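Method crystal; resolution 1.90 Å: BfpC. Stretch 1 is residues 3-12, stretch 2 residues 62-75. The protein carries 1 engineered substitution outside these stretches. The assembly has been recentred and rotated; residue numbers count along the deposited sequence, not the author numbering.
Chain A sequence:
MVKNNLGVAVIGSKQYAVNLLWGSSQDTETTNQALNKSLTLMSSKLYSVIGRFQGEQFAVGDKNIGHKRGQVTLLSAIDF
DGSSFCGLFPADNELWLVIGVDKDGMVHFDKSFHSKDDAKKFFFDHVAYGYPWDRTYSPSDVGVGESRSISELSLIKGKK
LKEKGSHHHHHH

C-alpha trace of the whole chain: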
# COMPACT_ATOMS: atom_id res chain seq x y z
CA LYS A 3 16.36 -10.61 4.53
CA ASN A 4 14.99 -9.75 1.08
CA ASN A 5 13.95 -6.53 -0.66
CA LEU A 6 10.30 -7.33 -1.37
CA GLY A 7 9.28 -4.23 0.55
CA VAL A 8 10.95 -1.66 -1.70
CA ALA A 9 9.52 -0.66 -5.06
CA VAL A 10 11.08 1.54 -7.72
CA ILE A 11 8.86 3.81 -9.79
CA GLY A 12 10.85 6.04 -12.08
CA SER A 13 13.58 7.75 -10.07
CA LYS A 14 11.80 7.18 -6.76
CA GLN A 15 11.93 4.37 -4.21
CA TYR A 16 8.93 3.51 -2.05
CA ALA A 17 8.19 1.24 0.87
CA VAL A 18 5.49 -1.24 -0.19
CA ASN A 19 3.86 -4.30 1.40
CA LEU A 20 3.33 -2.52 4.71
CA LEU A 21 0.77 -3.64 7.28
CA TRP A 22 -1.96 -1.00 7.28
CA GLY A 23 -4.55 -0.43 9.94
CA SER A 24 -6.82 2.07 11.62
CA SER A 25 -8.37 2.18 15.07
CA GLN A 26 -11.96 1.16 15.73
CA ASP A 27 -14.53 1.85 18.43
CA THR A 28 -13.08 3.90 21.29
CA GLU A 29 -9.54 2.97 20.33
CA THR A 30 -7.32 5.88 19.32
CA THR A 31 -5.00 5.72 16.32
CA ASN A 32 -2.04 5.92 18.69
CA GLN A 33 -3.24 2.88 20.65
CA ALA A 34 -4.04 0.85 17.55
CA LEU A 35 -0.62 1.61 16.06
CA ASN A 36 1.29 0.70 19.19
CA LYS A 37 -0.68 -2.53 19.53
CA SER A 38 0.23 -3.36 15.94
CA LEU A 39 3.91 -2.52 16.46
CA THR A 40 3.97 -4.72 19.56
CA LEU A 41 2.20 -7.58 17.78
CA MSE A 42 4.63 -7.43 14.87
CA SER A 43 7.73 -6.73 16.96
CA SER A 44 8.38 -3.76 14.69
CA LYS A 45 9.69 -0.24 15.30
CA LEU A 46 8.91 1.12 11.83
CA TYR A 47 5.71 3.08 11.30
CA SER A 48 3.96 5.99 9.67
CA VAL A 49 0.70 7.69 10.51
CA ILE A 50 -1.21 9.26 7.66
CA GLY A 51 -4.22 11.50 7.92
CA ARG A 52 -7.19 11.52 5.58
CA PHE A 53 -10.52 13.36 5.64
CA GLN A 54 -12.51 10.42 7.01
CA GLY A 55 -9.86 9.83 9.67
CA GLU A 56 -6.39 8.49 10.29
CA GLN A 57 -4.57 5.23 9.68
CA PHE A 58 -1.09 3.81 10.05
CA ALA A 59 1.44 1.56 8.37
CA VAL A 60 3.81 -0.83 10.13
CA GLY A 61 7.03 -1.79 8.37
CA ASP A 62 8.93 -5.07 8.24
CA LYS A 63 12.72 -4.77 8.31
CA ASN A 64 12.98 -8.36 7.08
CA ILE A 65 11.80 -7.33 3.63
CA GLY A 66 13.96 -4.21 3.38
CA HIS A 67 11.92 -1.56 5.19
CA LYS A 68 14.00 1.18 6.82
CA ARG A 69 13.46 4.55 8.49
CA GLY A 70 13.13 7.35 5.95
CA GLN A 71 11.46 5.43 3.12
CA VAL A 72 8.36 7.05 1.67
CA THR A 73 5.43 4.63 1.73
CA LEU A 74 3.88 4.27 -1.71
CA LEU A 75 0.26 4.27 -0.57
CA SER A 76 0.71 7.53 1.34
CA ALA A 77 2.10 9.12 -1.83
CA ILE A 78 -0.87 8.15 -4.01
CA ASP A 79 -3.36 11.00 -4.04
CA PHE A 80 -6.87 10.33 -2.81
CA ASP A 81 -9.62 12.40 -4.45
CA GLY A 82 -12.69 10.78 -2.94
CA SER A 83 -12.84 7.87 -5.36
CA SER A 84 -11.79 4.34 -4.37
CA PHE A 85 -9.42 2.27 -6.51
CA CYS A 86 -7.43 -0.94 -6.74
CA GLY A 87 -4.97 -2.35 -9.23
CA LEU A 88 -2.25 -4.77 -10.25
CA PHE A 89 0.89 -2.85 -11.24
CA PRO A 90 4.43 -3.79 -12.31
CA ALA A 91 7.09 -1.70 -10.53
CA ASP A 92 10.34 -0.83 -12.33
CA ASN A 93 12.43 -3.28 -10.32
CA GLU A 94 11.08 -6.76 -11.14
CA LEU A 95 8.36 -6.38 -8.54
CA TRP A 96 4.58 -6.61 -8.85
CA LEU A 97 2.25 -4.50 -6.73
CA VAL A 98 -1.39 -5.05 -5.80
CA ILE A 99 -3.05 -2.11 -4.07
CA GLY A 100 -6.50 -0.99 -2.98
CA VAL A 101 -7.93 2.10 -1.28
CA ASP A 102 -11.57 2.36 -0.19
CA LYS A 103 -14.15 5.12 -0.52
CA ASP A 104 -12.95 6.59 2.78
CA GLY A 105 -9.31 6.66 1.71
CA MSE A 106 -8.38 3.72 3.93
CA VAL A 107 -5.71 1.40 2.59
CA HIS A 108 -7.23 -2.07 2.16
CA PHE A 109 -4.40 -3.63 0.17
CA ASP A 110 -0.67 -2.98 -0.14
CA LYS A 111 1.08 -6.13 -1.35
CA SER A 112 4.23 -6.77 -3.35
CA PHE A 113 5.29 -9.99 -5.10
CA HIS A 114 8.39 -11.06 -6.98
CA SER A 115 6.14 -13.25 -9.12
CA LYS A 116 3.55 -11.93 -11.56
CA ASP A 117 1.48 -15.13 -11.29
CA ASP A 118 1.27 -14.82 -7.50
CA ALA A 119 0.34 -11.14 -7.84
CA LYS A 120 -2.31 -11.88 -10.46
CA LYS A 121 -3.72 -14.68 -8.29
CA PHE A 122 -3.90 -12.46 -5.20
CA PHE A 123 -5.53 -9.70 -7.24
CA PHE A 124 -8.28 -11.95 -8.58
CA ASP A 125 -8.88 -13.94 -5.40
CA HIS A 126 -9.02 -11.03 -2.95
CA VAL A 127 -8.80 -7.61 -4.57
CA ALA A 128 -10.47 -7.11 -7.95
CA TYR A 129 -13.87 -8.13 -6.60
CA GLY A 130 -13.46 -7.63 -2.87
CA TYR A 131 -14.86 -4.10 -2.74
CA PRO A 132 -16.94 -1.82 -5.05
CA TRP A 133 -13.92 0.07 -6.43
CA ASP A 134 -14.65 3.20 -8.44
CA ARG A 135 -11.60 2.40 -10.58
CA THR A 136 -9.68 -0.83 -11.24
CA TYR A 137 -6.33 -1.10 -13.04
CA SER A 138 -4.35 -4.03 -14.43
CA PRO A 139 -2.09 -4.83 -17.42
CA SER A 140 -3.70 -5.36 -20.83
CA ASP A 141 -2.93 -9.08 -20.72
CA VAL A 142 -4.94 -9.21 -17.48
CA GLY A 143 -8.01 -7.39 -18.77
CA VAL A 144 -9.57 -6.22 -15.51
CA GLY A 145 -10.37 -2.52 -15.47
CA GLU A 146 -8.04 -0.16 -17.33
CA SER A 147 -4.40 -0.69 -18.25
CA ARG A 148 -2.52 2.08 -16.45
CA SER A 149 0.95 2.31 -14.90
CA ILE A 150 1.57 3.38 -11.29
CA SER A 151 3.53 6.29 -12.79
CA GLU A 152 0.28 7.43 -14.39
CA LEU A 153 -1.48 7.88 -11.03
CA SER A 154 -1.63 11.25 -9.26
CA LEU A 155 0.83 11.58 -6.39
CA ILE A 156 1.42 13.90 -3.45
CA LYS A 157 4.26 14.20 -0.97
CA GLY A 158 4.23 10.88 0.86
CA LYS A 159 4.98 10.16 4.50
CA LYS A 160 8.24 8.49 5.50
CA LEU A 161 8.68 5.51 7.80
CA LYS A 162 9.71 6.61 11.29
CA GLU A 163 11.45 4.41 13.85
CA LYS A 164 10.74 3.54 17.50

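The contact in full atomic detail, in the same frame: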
# COMPACT_ATOMS: atom_id res chain seq x y z
N LYS A 3 16.95 -11.90 4.98
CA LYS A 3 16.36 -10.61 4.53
C LYS A 3 16.31 -10.46 3.01
O LYS A 3 17.27 -10.79 2.30
CB LYS A 3 17.15 -9.44 5.12
CG LYS A 3 17.01 -9.30 6.62
CD LYS A 3 17.70 -8.04 7.09
CE LYS A 3 17.30 -7.68 8.51
NZ LYS A 3 17.91 -6.37 8.87
N ASN A 4 15.18 -9.96 2.51
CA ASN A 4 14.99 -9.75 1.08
C ASN A 4 14.60 -8.29 0.85
O ASN A 4 14.55 -7.50 1.80
CB ASN A 4 13.92 -10.69 0.51
CG ASN A 4 12.54 -10.48 1.13
OD1 ASN A 4 11.98 -9.38 1.08
ND2 ASN A 4 11.98 -11.53 1.70
N ASN A 5 14.32 -7.91 -0.39
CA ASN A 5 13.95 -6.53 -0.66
C ASN A 5 12.56 -6.40 -1.25
O ASN A 5 12.28 -5.47 -2.02
CB ASN A 5 15.00 -5.85 -1.55
CG ASN A 5 15.15 -6.52 -2.91
OD1 ASN A 5 16.06 -6.18 -3.68
ND2 ASN A 5 14.26 -7.46 -3.22
N LEU A 6 11.68 -7.32 -0.88
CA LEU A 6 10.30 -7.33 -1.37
C LEU A 6 9.54 -6.07 -0.98
O LEU A 6 8.56 -5.71 -1.64
CB LEU A 6 9.56 -8.54 -0.81
CG LEU A 6 9.37 -9.79 -1.67
CD1 LEU A 6 8.85 -10.93 -0.79
CD2 LEU A 6 8.38 -9.49 -2.80
N GLY A 7 9.97 -5.42 0.09
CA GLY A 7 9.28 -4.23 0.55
C GLY A 7 9.67 -2.90 -0.07
O GLY A 7 9.18 -1.86 0.36
N VAL A 8 10.54 -2.91 -1.07
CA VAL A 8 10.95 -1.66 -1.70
C VAL A 8 10.70 -1.65 -3.20
O VAL A 8 11.28 -2.44 -3.94
CB VAL A 8 12.44 -1.36 -1.43
CG1 VAL A 8 12.84 -0.04 -2.06
CG2 VAL A 8 12.70 -1.31 0.07
N ALA A 9 9.83 -0.75 -3.64
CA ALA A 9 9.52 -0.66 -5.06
C ALA A 9 10.19 0.55 -5.69
O ALA A 9 10.45 1.55 -5.03
CB ALA A 9 8.01 -0.58 -5.25
N VAL A 10 10.49 0.43 -6.98
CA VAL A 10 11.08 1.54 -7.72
C VAL A 10 10.07 1.97 -8.78
O VAL A 10 9.56 1.15 -9.53
CB VAL A 10 12.39 1.13 -8.45
CG1 VAL A 10 12.88 2.29 -9.32
CG2 VAL A 10 13.46 0.74 -7.46
N ILE A 11 9.78 3.26 -8.80
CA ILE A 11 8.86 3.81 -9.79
C ILE A 11 9.57 5.04 -10.31
O ILE A 11 9.62 6.07 -9.64
CB ILE A 11 7.51 4.21 -9.15
CG1 ILE A 11 6.86 2.98 -8.52
CG2 ILE A 11 6.59 4.79 -10.22
CD1 ILE A 11 5.65 3.30 -7.66
N GLY A 12 10.13 4.92 -11.51
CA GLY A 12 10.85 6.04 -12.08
C GLY A 12 12.15 6.24 -11.32
O GLY A 12 12.93 5.31 -11.16
N ASP A 62 8.28 -3.80 7.93
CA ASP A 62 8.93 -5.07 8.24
C ASP A 62 10.37 -5.01 7.75
O ASP A 62 10.63 -5.11 6.55
CB ASP A 62 8.22 -6.22 7.53
CG ASP A 62 8.85 -7.57 7.83
OD1 ASP A 62 9.90 -7.62 8.53
OD2 ASP A 62 8.31 -8.59 7.37
N LYS A 63 11.31 -4.84 8.67
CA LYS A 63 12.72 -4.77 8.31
C LYS A 63 13.22 -6.01 7.57
O LYS A 63 14.22 -5.94 6.86
CB LYS A 63 13.58 -4.56 9.56
CG LYS A 63 13.37 -3.21 10.23
CD LYS A 63 14.35 -3.03 11.38
CE LYS A 63 14.16 -1.69 12.08
NZ LYS A 63 15.19 -1.51 13.14
N ASN A 64 12.54 -7.14 7.74
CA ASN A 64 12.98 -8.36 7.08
C ASN A 64 12.82 -8.33 5.57
O ASN A 64 13.44 -9.13 4.86
CB ASN A 64 12.26 -9.58 7.66
CG ASN A 64 12.72 -9.90 9.07
OD1 ASN A 64 13.88 -9.70 9.42
ND2 ASN A 64 11.81 -10.42 9.88
N ILE A 65 11.98 -7.43 5.06
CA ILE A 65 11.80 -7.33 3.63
C ILE A 65 12.37 -6.01 3.09
O ILE A 65 11.97 -5.54 2.03
CB ILE A 65 10.31 -7.51 3.21
CG1 ILE A 65 9.45 -6.37 3.75
CG2 ILE A 65 9.78 -8.85 3.73
CD1 ILE A 65 8.01 -6.44 3.28
N GLY A 66 13.30 -5.42 3.84
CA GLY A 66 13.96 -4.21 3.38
C GLY A 66 13.48 -2.86 3.88
O GLY A 66 14.07 -1.84 3.53
N HIS A 67 12.43 -2.83 4.69
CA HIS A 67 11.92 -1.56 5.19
C HIS A 67 12.93 -0.89 6.12
O HIS A 67 13.58 -1.56 6.92
CB HIS A 67 10.59 -1.77 5.91
CG HIS A 67 9.48 -2.13 4.97
ND1 HIS A 67 8.34 -2.79 5.39
CD2 HIS A 67 9.32 -1.90 3.65
CE1 HIS A 67 7.53 -2.95 4.35
NE2 HIS A 67 8.10 -2.42 3.29
N LYS A 68 13.06 0.42 6.00
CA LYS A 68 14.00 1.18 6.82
C LYS A 68 13.46 2.58 7.06
O LYS A 68 12.66 3.09 6.26
CB LYS A 68 15.36 1.29 6.12
CG LYS A 68 16.20 0.01 6.12
CD LYS A 68 17.41 0.12 5.19
CE LYS A 68 18.33 1.28 5.56
NZ LYS A 68 19.07 1.04 6.84
N ARG A 69 13.88 3.19 8.15
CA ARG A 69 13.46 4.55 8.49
C ARG A 69 13.77 5.46 7.30
O ARG A 69 14.79 5.28 6.62
CB ARG A 69 14.21 5.04 9.73
CG ARG A 69 13.80 6.42 10.19
CD ARG A 69 14.71 6.97 11.29
NE ARG A 69 14.40 8.37 11.59
CZ ARG A 69 13.31 8.78 12.24
NH1 ARG A 69 12.41 7.91 12.68
NH2 ARG A 69 13.10 10.08 12.44
N GLY A 70 12.90 6.42 7.04
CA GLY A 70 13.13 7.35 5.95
C GLY A 70 12.52 7.02 4.60
O GLY A 70 12.49 7.87 3.72
N GLN A 71 12.06 5.79 4.41
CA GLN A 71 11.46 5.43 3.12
C GLN A 71 10.05 5.97 3.04
O GLN A 71 9.29 5.90 4.01
CB GLN A 71 11.41 3.91 2.94
CG GLN A 71 12.77 3.24 2.89
CD GLN A 71 12.66 1.73 2.97
OE1 GLN A 71 11.66 1.20 3.44
NE2 GLN A 71 13.70 1.04 2.52
N VAL A 72 9.71 6.53 1.89
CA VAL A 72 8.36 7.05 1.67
C VAL A 72 7.47 5.86 1.33
O VAL A 72 7.82 5.06 0.46
CB VAL A 72 8.32 8.03 0.47
CG1 VAL A 72 6.89 8.53 0.26
CG2 VAL A 72 9.28 9.19 0.71
N THR A 73 6.34 5.74 2.01
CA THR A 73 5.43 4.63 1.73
C THR A 73 4.65 5.00 0.47
O THR A 73 4.14 6.12 0.34
CB THR A 73 4.47 4.37 2.90
OG1 THR A 73 3.53 5.44 3.01
CG2 THR A 73 5.25 4.24 4.21
N LEU A 74 4.57 4.05 -0.45
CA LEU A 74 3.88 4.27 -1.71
C LEU A 74 2.43 4.70 -1.53
O LEU A 74 2.00 5.71 -2.09
CB LEU A 74 3.92 3.01 -2.57
CG LEU A 74 3.13 3.11 -3.88
CD1 LEU A 74 3.73 4.21 -4.74
CD2 LEU A 74 3.15 1.78 -4.61
N LEU A 75 1.67 3.95 -0.75
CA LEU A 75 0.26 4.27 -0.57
C LEU A 75 0.00 5.67 -0.02
O LEU A 75 -1.02 6.28 -0.35
CB LEU A 75 -0.43 3.21 0.30
CG LEU A 75 -1.00 2.01 -0.48
CD1 LEU A 75 -2.20 2.47 -1.31
CD2 LEU A 75 0.07 1.41 -1.39

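This is a small contact between loop segments joined by two hydrogen bonds, both main-chain to main-chain, supplemented by side-chain packing that includes the strand that follows in stretch 1. Asn 4 N donates to Asn 64 O (3.0 Å), and Gly 7 N donates to Ile 65 O (2.8 Å). The donor of the second bond, Gly 7 N, lies in the type I turn from Asn 5 to Val 8, where its amide faces Ile 65 O. The side chain of Asn 4 braces this turn: its OD1 accepts from Leu 6 N at 2.9 Å, while the same OD1 lies 3.3 Å from Ile 65 CB. Ile 65 suits its place because its aliphatic side chain packs against Gly 7 and Leu 6, with Leu 6 CB 4.2 Å from Ile 65 CB.

Gly 7 is buried, and glycine suits it because a CB would clash with His 67 NE2 and Ile 65 CG1. Gly 66, at phi 98°, adopts a backbone that itself calls for glycine; a CB there would also sit tight against Asn 5 CA. His 67 is held by Asp 62 N, which donates to His 67 ND1 (2.7 Å), and its ring edge meets Gly 7 O. Gln 71 NE2 donates to Gly 66 O (3.1 Å) and packs against Val 8, with Gln 71 NE2 3.5 Å from Val 8 CG2. Beyond these, Ile 11 CD1 meets Leu 74 CD1 at 3.6 Å, branched aliphatic chains suited to apolar packing. In all, 514 Å², both sides summed, is buried.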